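Local coordinates for cysteine hydrolase (Pseudomonas syringae pv. phaseolicola 1448A, PDB 3IRV), which probably acts as a hydrolase of the isochorismatase-like cysteine hydrolase family, although its substrate is not established, at residues Lys11-Trp16 and Thr199-Phe204; Arg61-Met66 and Arg215-Ala220. All coordinates share one frame; numbering follows the deposited sequence.

Contact 1: residues Lys11-Trp16 and Thr199-Phe204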
loop_
_atom_site.group_PDB
_atom_site.type_symbol
_atom_site.label_atom_id
_atom_site.label_comp_id
_atom_site.label_asym_id
_atom_site.label_seq_id
_atom_site.Cartn_x
_atom_site.Cartn_y
_atom_site.Cartn_z
ATOM N N LYS A 11 18.698 -1.735 -11.532
ATOM C CA LYS A 11 18.025 -2.998 -11.851
ATOM C C LYS A 11 16.998 -2.732 -12.954
ATOM O O LYS A 11 16.559 -1.594 -13.094
ATOM C CB LYS A 11 17.386 -3.617 -10.602
ATOM C CG LYS A 11 16.221 -2.818 -10.007
ATOM C CD LYS A 11 15.866 -3.392 -8.648
ATOM C CE LYS A 11 14.693 -2.707 -8.039
ATOM N NZ LYS A 11 13.467 -2.933 -8.799
ATOM N N PRO A 12 16.679 -3.747 -13.792
ATOM C CA PRO A 12 15.833 -3.382 -14.933
ATOM C C PRO A 12 14.368 -3.150 -14.603
ATOM O O PRO A 12 13.867 -3.650 -13.587
ATOM C CB PRO A 12 15.994 -4.565 -15.893
ATOM C CG PRO A 12 16.331 -5.728 -15.017
ATOM C CD PRO A 12 17.093 -5.173 -13.842
ATOM N N LEU A 13 13.711 -2.372 -15.455
ATOM C CA LEU A 13 12.265 -2.259 -15.414
ATOM C C LEU A 13 11.654 -3.613 -15.747
ATOM O O LEU A 13 12.197 -4.376 -16.561
ATOM C CB LEU A 13 11.808 -1.214 -16.432
ATOM C CG LEU A 13 12.217 0.201 -16.016
ATOM C CD1 LEU A 13 11.893 1.208 -17.114
ATOM C CD2 LEU A 13 11.515 0.592 -14.725
ATOM N N VAL A 14 10.522 -3.916 -15.118
ATOM C CA VAL A 14 9.847 -5.198 -15.348
ATOM C C VAL A 14 8.796 -5.054 -16.442
ATOM O O VAL A 14 8.096 -4.052 -16.500
ATOM C CB VAL A 14 9.207 -5.744 -14.029
ATOM C CG1 VAL A 14 8.307 -6.924 -14.326
ATOM C CG2 VAL A 14 10.288 -6.167 -13.037
ATOM N N ARG A 15 8.710 -6.040 -17.332
ATOM C CA ARG A 15 7.659 -6.077 -18.344
ATOM C C ARG A 15 7.023 -7.460 -18.274
ATOM O O ARG A 15 7.732 -8.472 -18.274
ATOM C CB ARG A 15 8.252 -5.880 -19.751
ATOM C CG ARG A 15 9.078 -4.610 -19.971
ATOM C CD ARG A 15 8.186 -3.420 -20.272
ATOM N NE ARG A 15 8.879 -2.158 -20.067
ATOM C CZ ARG A 15 8.314 -1.062 -19.579
ATOM N NH1 ARG A 15 7.024 -1.055 -19.245
ATOM N NH2 ARG A 15 9.050 0.033 -19.409
ATOM N N TRP A 16 5.698 -7.513 -18.249
ATOM C CA TRP A 16 5.031 -8.806 -18.201
ATOM C C TRP A 16 4.458 -9.166 -19.555
ATOM O O TRP A 16 3.670 -8.397 -20.112
ATOM C CB TRP A 16 3.893 -8.802 -17.184
ATOM C CG TRP A 16 4.249 -8.407 -15.782
ATOM C CD1 TRP A 16 3.750 -7.362 -15.093
ATOM C CD2 TRP A 16 5.163 -9.076 -14.899
ATOM N NE1 TRP A 16 4.261 -7.327 -13.823
ATOM C CE2 TRP A 16 5.143 -8.368 -13.676
ATOM C CE3 TRP A 16 5.991 -10.207 -15.024
ATOM C CZ2 TRP A 16 5.916 -8.742 -12.574
ATOM C CZ3 TRP A 16 6.760 -10.589 -13.927
ATOM C CH2 TRP A 16 6.709 -9.865 -12.715
ATOM N N THR A 199 7.371 4.368 -7.566
ATOM C CA THR A 199 7.336 3.312 -6.555
ATOM C C THR A 199 6.833 1.994 -7.135
ATOM O O THR A 199 7.426 0.926 -6.939
ATOM C CB THR A 199 6.446 3.746 -5.385
ATOM O OG1 THR A 199 7.039 4.896 -4.772
ATOM C CG2 THR A 199 6.317 2.634 -4.319
ATOM N N ILE A 200 5.741 2.067 -7.891
ATOM C CA ILE A 200 5.238 0.838 -8.539
ATOM C C ILE A 200 6.290 0.208 -9.460
ATOM O O ILE A 200 6.510 -1.012 -9.417
ATOM C CB ILE A 200 3.931 1.087 -9.297
ATOM C CG1 ILE A 200 2.843 1.556 -8.329
ATOM C CG2 ILE A 200 3.524 -0.168 -10.115
ATOM C CD1 ILE A 200 1.709 2.322 -9.072
ATOM N N ALA A 201 6.952 1.034 -10.289
ATOM C CA ALA A 201 7.946 0.494 -11.222
ATOM C C ALA A 201 9.187 -0.102 -10.507
ATOM O O ALA A 201 9.843 -1.003 -11.032
ATOM C CB ALA A 201 8.369 1.588 -12.184
ATOM N N TYR A 202 9.498 0.408 -9.317
ATOM C CA TYR A 202 10.689 -0.067 -8.604
ATOM C C TYR A 202 10.352 -1.244 -7.691
ATOM O O TYR A 202 11.195 -2.110 -7.444
ATOM C CB TYR A 202 11.288 1.072 -7.775
ATOM C CG TYR A 202 12.753 0.894 -7.433
ATOM C CD1 TYR A 202 13.751 1.399 -8.278
ATOM C CD2 TYR A 202 13.143 0.242 -6.251
ATOM C CE1 TYR A 202 15.114 1.246 -7.951
ATOM C CE2 TYR A 202 14.491 0.089 -5.918
ATOM C CZ TYR A 202 15.461 0.587 -6.779
ATOM O OH TYR A 202 16.786 0.416 -6.430
ATOM N N GLU A 203 9.124 -1.260 -7.160
ATOM C CA GLU A 203 8.801 -2.185 -6.061
ATOM C C GLU A 203 7.728 -3.237 -6.369
ATOM O O GLU A 203 7.732 -4.316 -5.739
ATOM C CB GLU A 203 8.287 -1.420 -4.830
ATOM C CG GLU A 203 9.080 -0.206 -4.377
ATOM C CD GLU A 203 10.444 -0.530 -3.791
ATOM O OE1 GLU A 203 10.843 -1.719 -3.718
ATOM O OE2 GLU A 203 11.146 0.440 -3.418
ATOM N N PHE A 204 6.757 -2.916 -7.230
ATOM C CA PHE A 204 5.536 -3.751 -7.274
ATOM C C PHE A 204 5.208 -4.419 -8.602
ATOM O O PHE A 204 4.485 -5.412 -8.599
ATOM C CB PHE A 204 4.274 -2.967 -6.845
ATOM C CG PHE A 204 4.414 -2.219 -5.532
ATOM C CD1 PHE A 204 4.966 -2.837 -4.402
ATOM C CD2 PHE A 204 3.953 -0.904 -5.417
ATOM C CE1 PHE A 204 5.081 -2.158 -3.195
ATOM C CE2 PHE A 204 4.075 -0.209 -4.221
ATOM C CZ PHE A 204 4.656 -0.832 -3.115
HETATM O O HOH W 1 12.524 -2.146 -11.397
HETATM O O HOH W 2 9.037 -2.113 -13.326
#
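Lys11 meets Tyr202 because its first torsion (chi1 67°) and a chain nearly straight through chi2 and chi3 carry CE over the phenol ring, and the bend at the last bond (chi4 66°) then turns NZ to the carbonyl oxygen of Tyr202. On the other side, Tyr202 holds CG anti to its own backbone N (chi1 -158°), so that the ring stands beside its carbonyl and one lysine can serve both. Lys11 NZ donates to Tyr202 O at 2.8 Å, meeting the oxygen at a C=O···N angle of 132° and tilted somewhat from the carbonyl plane. The same ammonium forms a cation-pi contact, Lys11 NZ lying 4.1 Å from the centroid of the Tyr202 ring, while Lys11 CE makes a CH-pi contact over that face, displaced toward the rim and closest to Tyr202 CE2 (3.5 Å). A long aliphatic chain ending in a charge suits this double task.

Closer to the backbone of the loop, water does much of the joining. One water accepts from Lys11 NZ and donates to Pro12 O and Ala201 O; a second accepts from Val14 N and also donates to Ala201 O, 2.7 Å away. The small Ala201 lets the loop 11-16 come near, its CB meeting Leu13 CD2 at 4.2 Å. The second subunit adds to the grip on Lys11: its Leu87 O accepts from Lys11 NZ, and its Tyr88 forms another cation-pi contact with Lys11. Carbonyls, water and aromatic rings thus share one ammonium, a setting that would probably favour its charged form and that ties the N-terminal segment into the dimer interface.

Contact 2: residues Arg61-Met66 and Arg215-Ala220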
loop_
_atom_site.group_PDB
_atom_site.type_symbol
_atom_site.label_atom_id
_atom_site.label_comp_id
_atom_site.label_asym_id
_atom_site.label_seq_id
_atom_site.Cartn_x
_atom_site.Cartn_y
_atom_site.Cartn_z
ATOM N N ARG A 61 -12.309 -6.527 -24.304
ATOM C CA ARG A 61 -13.477 -7.347 -24.618
ATOM C C ARG A 61 -13.311 -8.041 -25.974
ATOM O O ARG A 61 -13.686 -9.202 -26.118
ATOM C CB ARG A 61 -14.771 -6.537 -24.537
ATOM C CG ARG A 61 -15.036 -5.945 -23.151
ATOM C CD ARG A 61 -16.491 -5.509 -23.013
ATOM N NE ARG A 61 -16.690 -4.698 -21.808
ATOM C CZ ARG A 61 -16.657 -3.370 -21.792
ATOM N NH1 ARG A 61 -16.478 -2.691 -22.927
ATOM N NH2 ARG A 61 -16.809 -2.719 -20.637
ATOM N N ALA A 62 -12.690 -7.347 -26.931
ATOM C CA ALA A 62 -12.437 -7.922 -28.264
ATOM C C ALA A 62 -11.480 -9.125 -28.202
ATOM O O ALA A 62 -11.571 -10.067 -29.016
ATOM C CB ALA A 62 -11.897 -6.853 -29.207
ATOM N N ALA A 63 -10.561 -9.105 -27.237
ATOM C CA ALA A 63 -9.603 -10.188 -27.105
ATOM C C ALA A 63 -9.987 -11.215 -26.036
ATOM O O ALA A 63 -9.154 -12.067 -25.664
ATOM C CB ALA A 63 -8.229 -9.614 -26.814
ATOM N N GLN A 64 -11.213 -11.096 -25.518
ATOM C CA GLN A 64 -11.730 -11.994 -24.476
ATOM C C GLN A 64 -10.894 -11.888 -23.187
ATOM O O GLN A 64 -10.701 -12.875 -22.461
ATOM C CB GLN A 64 -11.813 -13.449 -24.987
ATOM C CG GLN A 64 -13.109 -13.821 -25.706
ATOM C CD GLN A 64 -13.447 -12.901 -26.862
ATOM O OE1 GLN A 64 -12.645 -12.715 -27.781
ATOM N NE2 GLN A 64 -14.641 -12.315 -26.822
ATOM N N VAL A 65 -10.378 -10.685 -22.931
ATOM C CA VAL A 65 -9.665 -10.399 -21.692
ATOM C C VAL A 65 -10.749 -9.919 -20.704
ATOM O O VAL A 65 -11.467 -8.954 -20.992
ATOM C CB VAL A 65 -8.586 -9.305 -21.882
ATOM C CG1 VAL A 65 -8.056 -8.811 -20.524
ATOM C CG2 VAL A 65 -7.425 -9.837 -22.735
ATOM N N MET A 66 -10.888 -10.617 -19.576
ATOM C CA MET A 66 -11.949 -10.314 -18.604
ATOM C C MET A 66 -11.823 -8.905 -18.068
ATOM O O MET A 66 -10.727 -8.459 -17.763
ATOM C CB MET A 66 -11.918 -11.311 -17.426
ATOM C CG MET A 66 -12.954 -11.039 -16.304
ATOM S SD MET A 66 -13.120 -12.381 -15.059
ATOM C CE MET A 66 -11.398 -12.727 -14.874
ATOM N N ARG A 215 -1.747 -2.620 -27.554
ATOM C CA ARG A 215 -0.961 -3.229 -28.638
ATOM C C ARG A 215 -0.505 -4.630 -28.291
ATOM O O ARG A 215 -0.551 -5.551 -29.121
ATOM C CB ARG A 215 0.248 -2.360 -28.948
ATOM C CG ARG A 215 -0.158 -1.088 -29.635
ATOM C CD ARG A 215 0.999 -0.404 -30.299
ATOM N NE ARG A 215 1.167 0.958 -29.802
ATOM C CZ ARG A 215 2.125 1.310 -28.946
ATOM N NH1 ARG A 215 3.019 0.398 -28.512
ATOM N NH2 ARG A 215 2.186 2.573 -28.531
ATOM N N ARG A 216 -0.092 -4.786 -27.037
ATOM C CA ARG A 216 0.390 -6.049 -26.520
ATOM C C ARG A 216 -0.738 -7.078 -26.452
ATOM O O ARG A 216 -0.530 -8.262 -26.740
ATOM C CB ARG A 216 1.008 -5.823 -25.141
ATOM C CG ARG A 216 2.188 -6.696 -24.863
ATOM C CD ARG A 216 2.583 -6.580 -23.410
ATOM N NE ARG A 216 3.397 -5.399 -23.151
ATOM C CZ ARG A 216 3.710 -4.954 -21.939
ATOM N NH1 ARG A 216 4.459 -3.868 -21.813
ATOM N NH2 ARG A 216 3.267 -5.588 -20.854
ATOM N N ILE A 217 -1.942 -6.613 -26.093
ATOM C CA ILE A 217 -3.133 -7.463 -26.061
ATOM C C ILE A 217 -3.516 -7.900 -27.491
ATOM O O ILE A 217 -3.777 -9.087 -27.749
ATOM C CB ILE A 217 -4.335 -6.727 -25.396
ATOM C CG1 ILE A 217 -4.161 -6.673 -23.867
ATOM C CG2 ILE A 217 -5.668 -7.388 -25.746
ATOM C CD1 ILE A 217 -5.166 -5.745 -23.159
ATOM N N GLU A 218 -3.526 -6.940 -28.419
ATOM C CA GLU A 218 -3.876 -7.215 -29.826
ATOM C C GLU A 218 -2.904 -8.184 -30.512
ATOM O O GLU A 218 -3.316 -9.018 -31.320
ATOM C CB GLU A 218 -3.972 -5.906 -30.610
ATOM C CG GLU A 218 -5.167 -5.058 -30.221
ATOM C CD GLU A 218 -5.093 -3.630 -30.757
ATOM O OE1 GLU A 218 -4.003 -3.186 -31.182
ATOM O OE2 GLU A 218 -6.129 -2.947 -30.739
ATOM N N SER A 219 -1.625 -8.074 -30.175
ATOM C CA SER A 219 -0.581 -8.899 -30.791
ATOM C C SER A 219 -0.589 -10.325 -30.258
ATOM O O SER A 219 -0.263 -11.267 -30.977
ATOM C CB SER A 219 0.788 -8.272 -30.558
ATOM O OG SER A 219 0.848 -6.999 -31.180
ATOM N N ALA A 220 -0.961 -10.479 -28.993
ATOM C CA ALA A 220 -1.025 -11.793 -28.357
ATOM C C ALA A 220 -2.281 -12.568 -28.754
ATOM O O ALA A 220 -2.326 -13.794 -28.639
ATOM C CB ALA A 220 -0.963 -11.643 -26.860
#
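Ile217 on helix 210-220 directs its CB toward the turn that follows helix 50-62, and its CG2 methyl does the touching. That branch stands anti to the backbone N, beside the carbonyl carbon, with CG1 on the other side next to the N (chi1 -76°). Ile217 CG2 is thereby brought up against the methyl of Ala63, whose CB lies 3.6 Å away and is itself directed at the helix. The two methyls meet end on. Val65, two residues further along, also has its CB directed toward the helix, and Val65 CG2 reaches the same Ile217 CG2 more loosely, at 4.3 Å. One isoleucine branch is therefore shared by two residues of the turn. The beta-branched shape of Ile217 matters here, because it places a methyl close to the helix backbone, while the small Ala63 lets the backbones approach to 7.0 Å between Ala63 CA and Glu218 CA.

Between these two apolar residues, Gln64 takes a positive phi (62°) and is the C-prime residue of a Schellman motif: Gln64 N bonds to Arg61 O and Val65 N to Ala60 O, ending helix 50-62. The motif reverses the chain into strand 66-72 of the parallel sheet, the helix-to-strand link of an alpha/beta fold, and it puts Ala63 and Val65 on the side of the turn that looks toward helix 210-220, while Gln64 itself is exposed. Val65 also packs on Thr23 and Val25 of strand 23-28, and Ala63 touches Tyr221. Within helix 210-220, Arg215 O takes two bonds, from Ser219 N and from Ser219 OG, each 2.9 Å from Arg215 O, which arrive from opposite faces of the carbonyl plane.

Overall arrangement
From the N terminus, the chain first lays down 11-16, ahead of strand 23-28, and then passes through helix 50-62 to 61-66. Contact 1 closes a loop of 182 residues when 199-204, on helix 189-204, comes beside the N-terminal segment; contact 2 closes one of 148 residues when helix 210-220 returns to the turn before strand 66-72. Their segments alternate, so the two loops cross, and their centres lie about 22 Å apart. They meet directly where Trp16 O lies 2.9 Å from Arg216 NH2. Contact 1 borders the second subunit, whereas no other chain of the assembly touches contact 2, which packs helix 210-220 on the turn between helix 50-62 and strand 66-72.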